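Long-range contacts in leucine aminopeptidase A1, chloroplastic (Solanum lycopersicum, PDB 5D8N), which removes N-terminal amino acids from peptides as a magnesium-dependent homohexameric aminopeptidase of the M17 family, and takes part in wound signalling and insect defence: residues A[167-176]-A[213-223]; A[236-247]-A[333-343]. The protein carries 1 engineered substitution. All blocks are in the same frame, centred on the assembly; numbering follows the deposited sequence. Where two conformers were deposited one is given.

Contact 1: residues A[167-176]-A[213-223]. With MG (magnesium ion), chain H.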
loop_
_atom_site.group_PDB
_atom_site.type_symbol
_atom_site.label_atom_id
_atom_site.label_comp_id
_atom_site.label_asym_id
_atom_site.label_seq_id
_atom_site.Cartn_x
_atom_site.Cartn_y
_atom_site.Cartn_z
ATOM N N VAL A 167 -44.628 -5.811 5.511
ATOM C CA VAL A 167 -44.152 -6.203 6.829
ATOM C C VAL A 167 -42.653 -5.938 6.926
ATOM O O VAL A 167 -42.195 -5.261 7.833
ATOM C CB VAL A 167 -44.461 -7.692 7.132
ATOM C CG1 VAL A 167 -43.798 -8.146 8.429
ATOM C CG2 VAL A 167 -45.958 -7.915 7.281
ATOM N N LEU A 168 -41.907 -6.375 5.918
ATOM C CA LEU A 168 -40.472 -6.208 5.959
ATOM C C LEU A 168 -40.103 -4.746 5.746
ATOM O O LEU A 168 -39.187 -4.257 6.365
ATOM C CB LEU A 168 -39.813 -7.056 4.871
ATOM C CG LEU A 168 -39.991 -8.547 5.052
ATOM C CD1 LEU A 168 -39.213 -9.268 3.935
ATOM C CD2 LEU A 168 -39.480 -8.938 6.420
ATOM N N GLY A 169 -40.887 -4.023 4.949
ATOM C CA GLY A 169 -40.624 -2.623 4.690
ATOM C C GLY A 169 -40.916 -1.746 5.887
ATOM O O GLY A 169 -40.298 -0.692 6.013
ATOM N N SER A 170 -41.774 -2.209 6.795
ATOM C CA SER A 170 -42.116 -1.453 8.001
ATOM C C SER A 170 -41.172 -1.705 9.155
ATOM O O SER A 170 -41.251 -1.005 10.159
ATOM C CB SER A 170 -43.525 -1.820 8.486
ATOM O OG SER A 170 -44.455 -1.446 7.485
ATOM N N PHE A 171 -40.317 -2.718 9.043
ATOM C CA PHE A 171 -39.417 -3.050 10.144
ATOM C C PHE A 171 -38.388 -1.946 10.323
ATOM O O PHE A 171 -37.767 -1.517 9.359
ATOM C CB PHE A 171 -38.712 -4.368 9.866
ATOM C CG PHE A 171 -37.584 -4.660 10.807
ATOM C CD1 PHE A 171 -37.834 -4.961 12.137
ATOM C CD2 PHE A 171 -36.282 -4.587 10.372
ATOM C CE1 PHE A 171 -36.803 -5.322 12.986
ATOM C CE2 PHE A 171 -35.244 -4.891 11.230
ATOM C CZ PHE A 171 -35.510 -5.307 12.526
ATOM N N GLU A 172 -38.202 -1.494 11.555
ATOM C CA GLU A 172 -37.151 -0.525 11.877
ATOM C C GLU A 172 -36.510 -0.956 13.197
ATOM O O GLU A 172 -37.202 -1.253 14.162
ATOM C CB GLU A 172 -37.708 0.903 12.004
ATOM C CG GLU A 172 -36.696 2.002 11.694
ATOM C CD GLU A 172 -37.167 3.417 12.049
ATOM O OE1 GLU A 172 -37.910 3.622 13.038
ATOM O OE2 GLU A 172 -36.721 4.368 11.372
ATOM N N ASP A 173 -35.199 -1.166 13.179
ATOM C CA ASP A 173 -34.496 -1.687 14.326
ATOM C C ASP A 173 -33.958 -0.506 15.119
ATOM O O ASP A 173 -32.915 0.063 14.789
ATOM C CB ASP A 173 -33.384 -2.645 13.876
ATOM C CG ASP A 173 -32.849 -3.494 15.018
ATOM O OD1 ASP A 173 -33.140 -3.158 16.187
ATOM O OD2 ASP A 173 -32.055 -4.442 14.778
ATOM N N ASN A 174 -34.605 -0.217 16.246
ATOM C CA ASN A 174 -34.228 0.903 17.095
ATOM C C ASN A 174 -33.696 0.515 18.461
ATOM O O ASN A 174 -33.705 1.320 19.392
ATOM C CB ASN A 174 -35.446 1.807 17.300
ATOM C CG ASN A 174 -35.862 2.501 16.032
ATOM O OD1 ASN A 174 -35.035 3.021 15.290
ATOM N ND2 ASN A 174 -37.136 2.412 15.721
ATOM N N ARG A 175 -33.356 -0.752 18.603
ATOM C CA ARG A 175 -32.892 -1.249 19.881
ATOM C C ARG A 175 -31.655 -0.520 20.430
ATOM O O ARG A 175 -31.439 -0.549 21.633
ATOM C CB ARG A 175 -32.562 -2.727 19.733
ATOM C CG ARG A 175 -33.773 -3.629 19.577
ATOM C CD ARG A 175 -33.331 -5.074 19.371
ATOM N NE ARG A 175 -32.627 -5.213 18.104
ATOM C CZ ARG A 175 -31.765 -6.191 17.818
ATOM N NH1 ARG A 175 -31.612 -7.204 18.657
ATOM N NH2 ARG A 175 -31.096 -6.184 16.668
ATOM N N PHE A 176 -30.800 0.037 19.570
ATOM C CA PHE A 176 -29.531 0.611 20.022
ATOM C C PHE A 176 -29.379 2.107 19.808
ATOM O O PHE A 176 -28.262 2.618 19.823
ATOM C CB PHE A 176 -28.352 -0.099 19.362
ATOM C CG PHE A 176 -28.458 -1.588 19.415
ATOM C CD1 PHE A 176 -28.285 -2.256 20.612
ATOM C CD2 PHE A 176 -28.823 -2.306 18.301
ATOM C CE1 PHE A 176 -28.499 -3.611 20.709
ATOM C CE2 PHE A 176 -29.018 -3.666 18.388
ATOM C CZ PHE A 176 -28.893 -4.318 19.600
ATOM N N VAL A 213 -37.413 -13.763 8.837
ATOM C CA VAL A 213 -36.539 -12.789 8.198
ATOM C C VAL A 213 -36.139 -11.686 9.187
ATOM O O VAL A 213 -34.973 -11.299 9.290
ATOM C CB VAL A 213 -37.218 -12.178 6.973
ATOM C CG1 VAL A 213 -36.384 -11.039 6.411
ATOM C CG2 VAL A 213 -37.420 -13.236 5.888
ATOM N N ILE A 214 -37.114 -11.210 9.941
ATOM C CA ILE A 214 -36.900 -10.148 10.920
ATOM C C ILE A 214 -36.006 -10.578 12.079
ATOM O O ILE A 214 -35.087 -9.850 12.438
ATOM C CB ILE A 214 -38.240 -9.597 11.423
ATOM C CG1 ILE A 214 -38.827 -8.722 10.316
ATOM C CG2 ILE A 214 -38.050 -8.776 12.703
ATOM C CD1 ILE A 214 -40.276 -8.341 10.552
ATOM N N LEU A 215 -36.160 -11.809 12.548
ATOM C CA LEU A 215 -35.218 -12.353 13.504
ATOM C C LEU A 215 -33.795 -12.366 12.927
ATOM O O LEU A 215 -32.836 -12.002 13.619
ATOM C CB LEU A 215 -35.626 -13.783 13.920
ATOM C CG LEU A 215 -34.621 -14.532 14.796
ATOM C CD1 LEU A 215 -34.407 -13.785 16.101
ATOM C CD2 LEU A 215 -35.087 -15.945 15.070
ATOM N N GLY A 216 -33.652 -12.822 11.684
ATOM C CA GLY A 216 -32.359 -12.783 11.036
ATOM C C GLY A 216 -31.735 -11.390 10.970
ATOM O O GLY A 216 -30.571 -11.212 11.294
ATOM N N ARG A 217 -32.509 -10.384 10.569
ATOM C CA ARG A 217 -32.035 -8.998 10.566
ATOM C C ARG A 217 -31.582 -8.566 11.947
ATOM O O ARG A 217 -30.492 -7.989 12.095
ATOM C CB ARG A 217 -33.152 -8.049 10.127
ATOM C CG ARG A 217 -33.540 -8.243 8.677
ATOM C CD ARG A 217 -34.477 -7.161 8.200
ATOM N NE ARG A 217 -34.809 -7.376 6.796
ATOM C CZ ARG A 217 -35.631 -6.591 6.107
ATOM N NH1 ARG A 217 -36.154 -5.525 6.702
ATOM N NH2 ARG A 217 -36.048 -6.958 4.899
ATOM N N GLU A 218 -32.385 -8.890 12.961
ATOM C CA GLU A 218 -32.017 -8.506 14.328
ATOM C C GLU A 218 -30.732 -9.143 14.824
ATOM O O GLU A 218 -29.883 -8.474 15.426
ATOM C CB GLU A 218 -33.158 -8.819 15.287
ATOM C CG GLU A 218 -34.327 -7.854 15.148
ATOM C CD GLU A 218 -35.444 -8.157 16.135
ATOM O OE1 GLU A 218 -35.622 -9.350 16.475
ATOM O OE2 GLU A 218 -36.198 -7.220 16.492
ATOM N N LEU A 219 -30.529 -10.401 14.445
ATOM C CA LEU A 219 -29.343 -11.107 14.906
ATOM C C LEU A 219 -28.089 -10.490 14.290
ATOM O O LEU A 219 -27.060 -10.407 14.936
ATOM C CB LEU A 219 -29.441 -12.593 14.582
ATOM C CG LEU A 219 -30.488 -13.342 15.401
ATOM C CD1 LEU A 219 -30.613 -14.763 14.893
ATOM C CD2 LEU A 219 -30.122 -13.347 16.875
ATOM N N VAL A 220 -28.196 -10.045 13.045
ATOM C CA VAL A 220 -27.077 -9.451 12.330
ATOM C C VAL A 220 -26.888 -7.992 12.742
ATOM O O VAL A 220 -25.776 -7.562 12.913
ATOM C CB VAL A 220 -27.274 -9.562 10.802
ATOM C CG1 VAL A 220 -26.133 -8.887 10.056
ATOM C CG2 VAL A 220 -27.356 -11.024 10.378
ATOM N N ASN A 221 -27.940 -7.186 12.745
ATOM C CA ASN A 221 -27.810 -5.817 13.186
ATOM C C ASN A 221 -27.104 -5.701 14.531
ATOM O O ASN A 221 -26.454 -4.704 14.797
ATOM C CB ASN A 221 -29.188 -5.169 13.306
ATOM C CG ASN A 221 -29.776 -4.760 11.977
ATOM O OD1 ASN A 221 -29.111 -4.716 10.952
ATOM N ND2 ASN A 221 -31.071 -4.516 11.981
ATOM N N ALA A 222 -27.428 -6.576 15.475
ATOM C CA ALA A 222 -26.886 -6.463 16.808
ATOM C C ALA A 222 -25.372 -6.639 16.715
ATOM O O ALA A 222 -24.877 -7.514 16.002
ATOM C CB ALA A 222 -27.501 -7.518 17.708
ATOM N N PRO A 223 -24.627 -5.840 17.481
ATOM C CA PRO A 223 -23.179 -5.964 17.515
ATOM C C PRO A 223 -22.731 -7.133 18.382
ATOM O O PRO A 223 -23.506 -7.693 19.182
ATOM C CB PRO A 223 -22.767 -4.639 18.133
ATOM C CG PRO A 223 -23.854 -4.396 19.143
ATOM C CD PRO A 223 -25.106 -4.868 18.474
HETATM MG MG MG H . -23.925 -7.894 14.172
HETATM O O HOH W 1 -35.851 -4.471 16.588
HETATM O O HOH W 2 -30.780 -9.881 18.260
HETATM O O HOH W 3 -24.483 -10.032 14.810
HETATM O O HOH W 4 -23.277 -5.969 13.332
HETATM O O HOH W 5 -21.993 -8.419 15.066
HETATM O O HOH W 6 -23.125 -8.965 12.477
#
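Asp-173 OD2 is gripped from both segments at once. Asn-221 ND2 donates to its anti lone pair at 3.0 Å, the oxygen lying in the amide plane, while Arg-175 NH2 takes the syn lone pair at 2.7 Å. The amide is itself held by Ala-514 N at OD1 and Asn-513 OD1 at ND2. Arg-175 holds the carboxylate side-on, its NE giving an almost straight bond (176°) to Asp-173 OD1. The same NH2 then crosses to the C-terminal turn of helix 197-221 and donates to Glu-218 O at 2.9 Å, approaching on the face of that carbonyl opposite to Ala-222 N. A bend at chi3 (-66°) brings the guanidinium over the helix end, flat between Phe-176 CE2 on one face and Glu-218 CB on the other. Swapping Arg-175 for alanine is likely to leave Asp-173 without its countercharge and Glu-218 O without the guanidinium donor, and to open a gap between Phe-176 and Glu-218.

Beyond this cluster the Phe-176 ring lies between Arg-175 CB and Pro-223 CD, the latter making a CH-pi contact 4.2 Å from the ring centroid. Towards the other end, Phe-171 runs alongside Arg-217 in the opposite direction, and its CE1 meets Ile-214 CG2 at 3.7 Å. Leu-168 CD2 packs on Val-213 CG1 at 3.7 Å. Arg-217 NH1 makes a weak bond to Leu-168 O, but its NE is held by Thr-515 O.

The contact ties the exit of helix 152-170, in the N-terminal domain, to the C-terminal part of helix 197-221, in the catalytic domain. At that helix end, Val-220 O and Ala-222 O bind a magnesium ion completed by four waters. Phe-176 also packs on Ile-370 of a neighbouring subunit, and on the far side of helix 197-221 Leu-215 and Leu-219 face helices 229-242 and 327-342.

Contact 2: residues A[236-247]-A[333-343]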
loop_
_atom_site.group_PDB
_atom_site.type_symbol
_atom_site.label_atom_id
_atom_site.label_comp_id
_atom_site.label_asym_id
_atom_site.label_seq_id
_atom_site.Cartn_x
_atom_site.Cartn_y
_atom_site.Cartn_z
ATOM N N ALA A 236 -31.484 -19.574 20.109
ATOM C CA ALA A 236 -31.872 -20.901 19.625
ATOM C C ALA A 236 -32.807 -21.602 20.607
ATOM O O ALA A 236 -33.796 -22.222 20.213
ATOM C CB ALA A 236 -30.645 -21.757 19.352
ATOM N N LYS A 237 -32.481 -21.518 21.888
ATOM C CA LYS A 237 -33.324 -22.120 22.919
ATOM C C LYS A 237 -34.717 -21.513 22.984
ATOM O O LYS A 237 -35.698 -22.220 23.252
ATOM C CB LYS A 237 -32.640 -21.996 24.285
ATOM C CG LYS A 237 -31.498 -22.980 24.428
ATOM C CD LYS A 237 -31.062 -23.088 25.881
ATOM C CE LYS A 237 -29.918 -22.175 26.236
ATOM N NZ LYS A 237 -29.612 -22.308 27.688
ATOM N N LYS A 238 -34.802 -20.221 22.692
ATOM C CA LYS A 238 -36.065 -19.501 22.717
ATOM C C LYS A 238 -36.959 -20.011 21.594
ATOM O O LYS A 238 -38.171 -20.168 21.765
ATOM C CB LYS A 238 -35.808 -18.001 22.549
ATOM C CG LYS A 238 -37.042 -17.116 22.491
ATOM C CD LYS A 238 -36.663 -15.655 22.256
ATOM C CE LYS A 238 -37.840 -14.815 21.780
ATOM N NZ LYS A 238 -37.444 -13.377 21.789
ATOM N N ILE A 239 -36.365 -20.265 20.434
ATOM C CA ILE A 239 -37.131 -20.812 19.323
ATOM C C ILE A 239 -37.660 -22.178 19.743
ATOM O O ILE A 239 -38.816 -22.482 19.526
ATOM C CB ILE A 239 -36.280 -20.941 18.051
ATOM C CG1 ILE A 239 -35.962 -19.537 17.493
ATOM C CG2 ILE A 239 -37.010 -21.774 17.007
ATOM C CD1 ILE A 239 -34.847 -19.541 16.478
ATOM N N ALA A 240 -36.818 -23.011 20.332
ATOM C CA ALA A 240 -37.240 -24.370 20.682
ATOM C C ALA A 240 -38.330 -24.319 21.752
ATOM O O ALA A 240 -39.262 -25.103 21.714
ATOM C CB ALA A 240 -36.058 -25.185 21.200
ATOM N N SER A 241 -38.197 -23.383 22.680
ATOM C CA SER A 241 -39.148 -23.233 23.758
ATOM C C SER A 241 -40.508 -22.806 23.224
ATOM O O SER A 241 -41.536 -23.350 23.626
ATOM C CB SER A 241 -38.634 -22.204 24.762
ATOM O OG SER A 241 -39.649 -21.990 25.721
ATOM N N THR A 242 -40.502 -21.911 22.237
ATOM C CA THR A 242 -41.730 -21.414 21.640
ATOM C C THR A 242 -42.442 -22.546 20.906
ATOM O O THR A 242 -43.661 -22.533 20.792
ATOM C CB THR A 242 -41.462 -20.243 20.678
ATOM O OG1 THR A 242 -40.800 -19.193 21.390
ATOM C CG2 THR A 242 -42.736 -19.679 20.112
ATOM N N TYR A 243 -41.679 -23.426 20.265
ATOM C CA TYR A 243 -42.272 -24.424 19.379
ATOM C C TYR A 243 -41.913 -25.838 19.853
ATOM O O TYR A 243 -41.548 -26.702 19.051
ATOM C CB TYR A 243 -41.834 -24.186 17.925
ATOM C CG TYR A 243 -42.104 -22.786 17.395
ATOM C CD1 TYR A 243 -43.391 -22.392 17.027
ATOM C CD2 TYR A 243 -41.072 -21.885 17.216
ATOM C CE1 TYR A 243 -43.659 -21.101 16.598
ATOM C CE2 TYR A 243 -41.321 -20.590 16.794
ATOM C CZ TYR A 243 -42.621 -20.202 16.518
ATOM O OH TYR A 243 -42.879 -18.908 16.141
ATOM N N SER A 244 -42.009 -26.049 21.163
ATOM C CA SER A 244 -41.383 -27.203 21.798
ATOM C C SER A 244 -41.965 -28.561 21.381
ATOM O O SER A 244 -41.331 -29.592 21.568
ATOM C CB SER A 244 -41.447 -27.078 23.328
ATOM O OG SER A 244 -42.796 -27.010 23.728
ATOM N N ASP A 245 -43.147 -28.579 20.785
ATOM C CA ASP A 245 -43.705 -29.836 20.307
ATOM C C ASP A 245 -43.198 -30.239 18.929
ATOM O O ASP A 245 -43.308 -31.416 18.574
ATOM C CB ASP A 245 -45.235 -29.793 20.295
ATOM C CG ASP A 245 -45.777 -28.797 19.299
ATOM O OD1 ASP A 245 -45.121 -27.769 19.059
ATOM O OD2 ASP A 245 -46.906 -29.003 18.827
ATOM N N VAL A 246 -42.517 -29.325 18.231
ATOM C CA VAL A 246 -41.890 -29.653 16.947
ATOM C C VAL A 246 -40.401 -29.330 16.800
ATOM O O VAL A 246 -39.765 -29.767 15.844
ATOM C CB VAL A 246 -42.649 -28.977 15.799
ATOM C CG1 VAL A 246 -44.051 -29.582 15.702
ATOM C CG2 VAL A 246 -42.733 -27.480 15.989
ATOM N N ILE A 247 -39.855 -28.542 17.723
ATOM C CA ILE A 247 -38.435 -28.242 17.705
ATOM C C ILE A 247 -37.789 -28.608 19.038
ATOM O O ILE A 247 -38.181 -28.118 20.087
ATOM C CB ILE A 247 -38.172 -26.760 17.351
ATOM C CG1 ILE A 247 -38.648 -26.457 15.924
ATOM C CG2 ILE A 247 -36.693 -26.449 17.499
ATOM C CD1 ILE A 247 -38.583 -24.984 15.540
ATOM N N LEU A 333 -31.224 -19.654 11.658
ATOM C CA LEU A 333 -32.143 -19.523 12.801
ATOM C C LEU A 333 -33.471 -18.887 12.404
ATOM O O LEU A 333 -34.531 -19.287 12.872
ATOM C CB LEU A 333 -31.480 -18.729 13.914
ATOM C CG LEU A 333 -30.280 -19.463 14.528
ATOM C CD1 LEU A 333 -29.640 -18.588 15.579
ATOM C CD2 LEU A 333 -30.639 -20.784 15.179
ATOM N N GLY A 334 -33.409 -17.947 11.465
ATOM C CA GLY A 334 -34.615 -17.385 10.865
ATOM C C GLY A 334 -35.481 -18.424 10.186
ATOM O O GLY A 334 -36.697 -18.463 10.366
ATOM N N ALA A 335 -34.839 -19.357 9.505
ATOM C CA ALA A 335 -35.577 -20.438 8.883
ATOM C C ALA A 335 -36.267 -21.303 9.939
ATOM O O ALA A 335 -37.386 -21.767 9.723
ATOM C CB ALA A 335 -34.660 -21.279 8.002
ATOM N N ALA A 336 -35.587 -21.554 11.054
ATOM C CA ALA A 336 -36.153 -22.372 12.115
ATOM C C ALA A 336 -37.394 -21.718 12.691
ATOM O O ALA A 336 -38.381 -22.386 12.960
ATOM C CB ALA A 336 -35.148 -22.607 13.227
ATOM N N LYS A 337 -37.287 -20.422 12.946
ATOM C CA LYS A 337 -38.396 -19.631 13.420
ATOM C C LYS A 337 -39.611 -19.713 12.497
ATOM O O LYS A 337 -40.740 -19.942 12.940
ATOM C CB LYS A 337 -37.922 -18.196 13.632
ATOM C CG LYS A 337 -39.010 -17.184 13.951
ATOM C CD LYS A 337 -39.538 -17.359 15.346
ATOM C CE LYS A 337 -40.485 -16.217 15.696
ATOM N NZ LYS A 337 -41.238 -16.592 16.939
ATOM N N ALA A 338 -39.379 -19.575 11.199
ATOM C CA ALA A 338 -40.449 -19.734 10.236
ATOM C C ALA A 338 -41.053 -21.148 10.284
ATOM O O ALA A 338 -42.273 -21.318 10.326
ATOM C CB ALA A 338 -39.961 -19.388 8.835
ATOM N N LEU A 339 -40.194 -22.157 10.228
ATOM C CA LEU A 339 -40.651 -23.520 10.087
ATOM C C LEU A 339 -41.362 -23.979 11.345
ATOM O O LEU A 339 -42.269 -24.802 11.303
ATOM C CB LEU A 339 -39.481 -24.416 9.736
ATOM C CG LEU A 339 -38.969 -24.181 8.301
ATOM C CD1 LEU A 339 -37.638 -24.886 8.087
ATOM C CD2 LEU A 339 -39.971 -24.665 7.257
ATOM N N GLY A 340 -40.977 -23.426 12.480
ATOM C CA GLY A 340 -41.664 -23.756 13.714
ATOM C C GLY A 340 -43.145 -23.417 13.662
ATOM O O GLY A 340 -43.963 -24.210 14.151
ATOM N N GLU A 341 -43.483 -22.298 13.010
ATOM C CA GLU A 341 -44.859 -21.914 12.789
ATOM C C GLU A 341 -45.505 -22.723 11.676
ATOM O O GLU A 341 -46.687 -23.034 11.740
ATOM C CB GLU A 341 -44.976 -20.428 12.423
ATOM C CG GLU A 341 -44.548 -19.479 13.524
ATOM C CD GLU A 341 -45.672 -19.142 14.487
ATOM O OE1 GLU A 341 -46.728 -19.809 14.454
ATOM O OE2 GLU A 341 -45.398 -18.353 15.406
ATOM N N ILE A 342 -44.806 -22.870 10.554
ATOM C CA ILE A 342 -45.401 -23.459 9.359
ATOM C C ILE A 342 -45.650 -24.955 9.532
ATOM O O ILE A 342 -46.646 -25.491 9.029
ATOM C CB ILE A 342 -44.506 -23.231 8.135
ATOM C CG1 ILE A 342 -44.426 -21.732 7.802
ATOM C CG2 ILE A 342 -45.035 -24.020 6.945
ATOM C CD1 ILE A 342 -43.260 -21.365 6.911
ATOM N N ARG A 343 -44.800 -25.610 10.317
ATOM C CA ARG A 343 -44.990 -27.030 10.699
ATOM C C ARG A 343 -45.161 -27.963 9.525
ATOM O O ARG A 343 -46.067 -28.770 9.522
ATOM C CB ARG A 343 -46.226 -27.239 11.574
ATOM C CG ARG A 343 -46.169 -26.541 12.906
ATOM C CD ARG A 343 -47.524 -26.677 13.589
ATOM N NE ARG A 343 -47.715 -28.018 14.154
ATOM C CZ ARG A 343 -47.428 -28.362 15.409
ATOM N NH1 ARG A 343 -46.855 -27.495 16.241
ATOM N NH2 ARG A 343 -47.552 -29.634 15.785
HETATM O O HOH W 7 -39.566 -17.712 19.058
#
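Tyr-243, just past the end of helix 229-242, lays its ring on the backbone of Gly-340. From CB the side chain starts toward helix 327-342, with CG anti to the carbonyl carbon (chi1 -54°), and Tyr-243 CG comes to 3.8 Å from Gly-340 CA. That CA makes a CH-pi contact with the ring face; a side chain on Gly-340 would run into Tyr-243 CD2. Tyr-243 CD1 rests 3.5 Å from Gly-340 O. Farther along, CE2 passes Lys-337 CD and CE1 meets the carboxylate of Glu-341, whose plane stands 72° from the ring. Thr-242 CG2 covers the opposite face over its centre. At the tip, Tyr-243 OH donates to Glu-341 OE2 at 2.7 Å, reaching it from above the carboxylate plane, and accepts from Lys-337 NZ at 2.9 Å.

The helical segments 236-242 and 333-342 run nearly parallel, their axes 10.0 Å apart at closest approach, and Ile-239 CD1 reaches Leu-333 O at 3.6 Å. Past the helix ends, Arg-343 grips Asp-245 end-on, NH1 and NH2 both reaching OD2, while Val-246 CG1 lies over the guanidinium face.

The chemistry is thus graded: aliphatic packing first, then a phenol wedged between opposite charges, and last an exposed salt bridge. With a lysine donating to it and a glutamate accepting from it, the hydroxyl is probably held in one rotation, and the lysine probably makes it a stronger donor to Glu-341.

Helix 197-221 joins the two contacts: one side carries contact 1, while Leu-215 and Leu-219 on another pack against Ile-239, Lys-337 and Leu-333 of contact 2. The next helix in the chain, 229-242, belongs to contact 2. Contact 2 is the more buried and stays within the catalytic domain, where helices 229-242 and 327-342 lie against the strand 278-284; its ion pair is confined to the exposed end. Contact 1 is partly buried, spans the two domains and touches a second subunit. There a loop meets a helix, and charged groups largely satisfy backbone and amide atoms, whereas in contact 2 the lack of a side chain at Gly-340 lets an aromatic ring rest on the helix backbone.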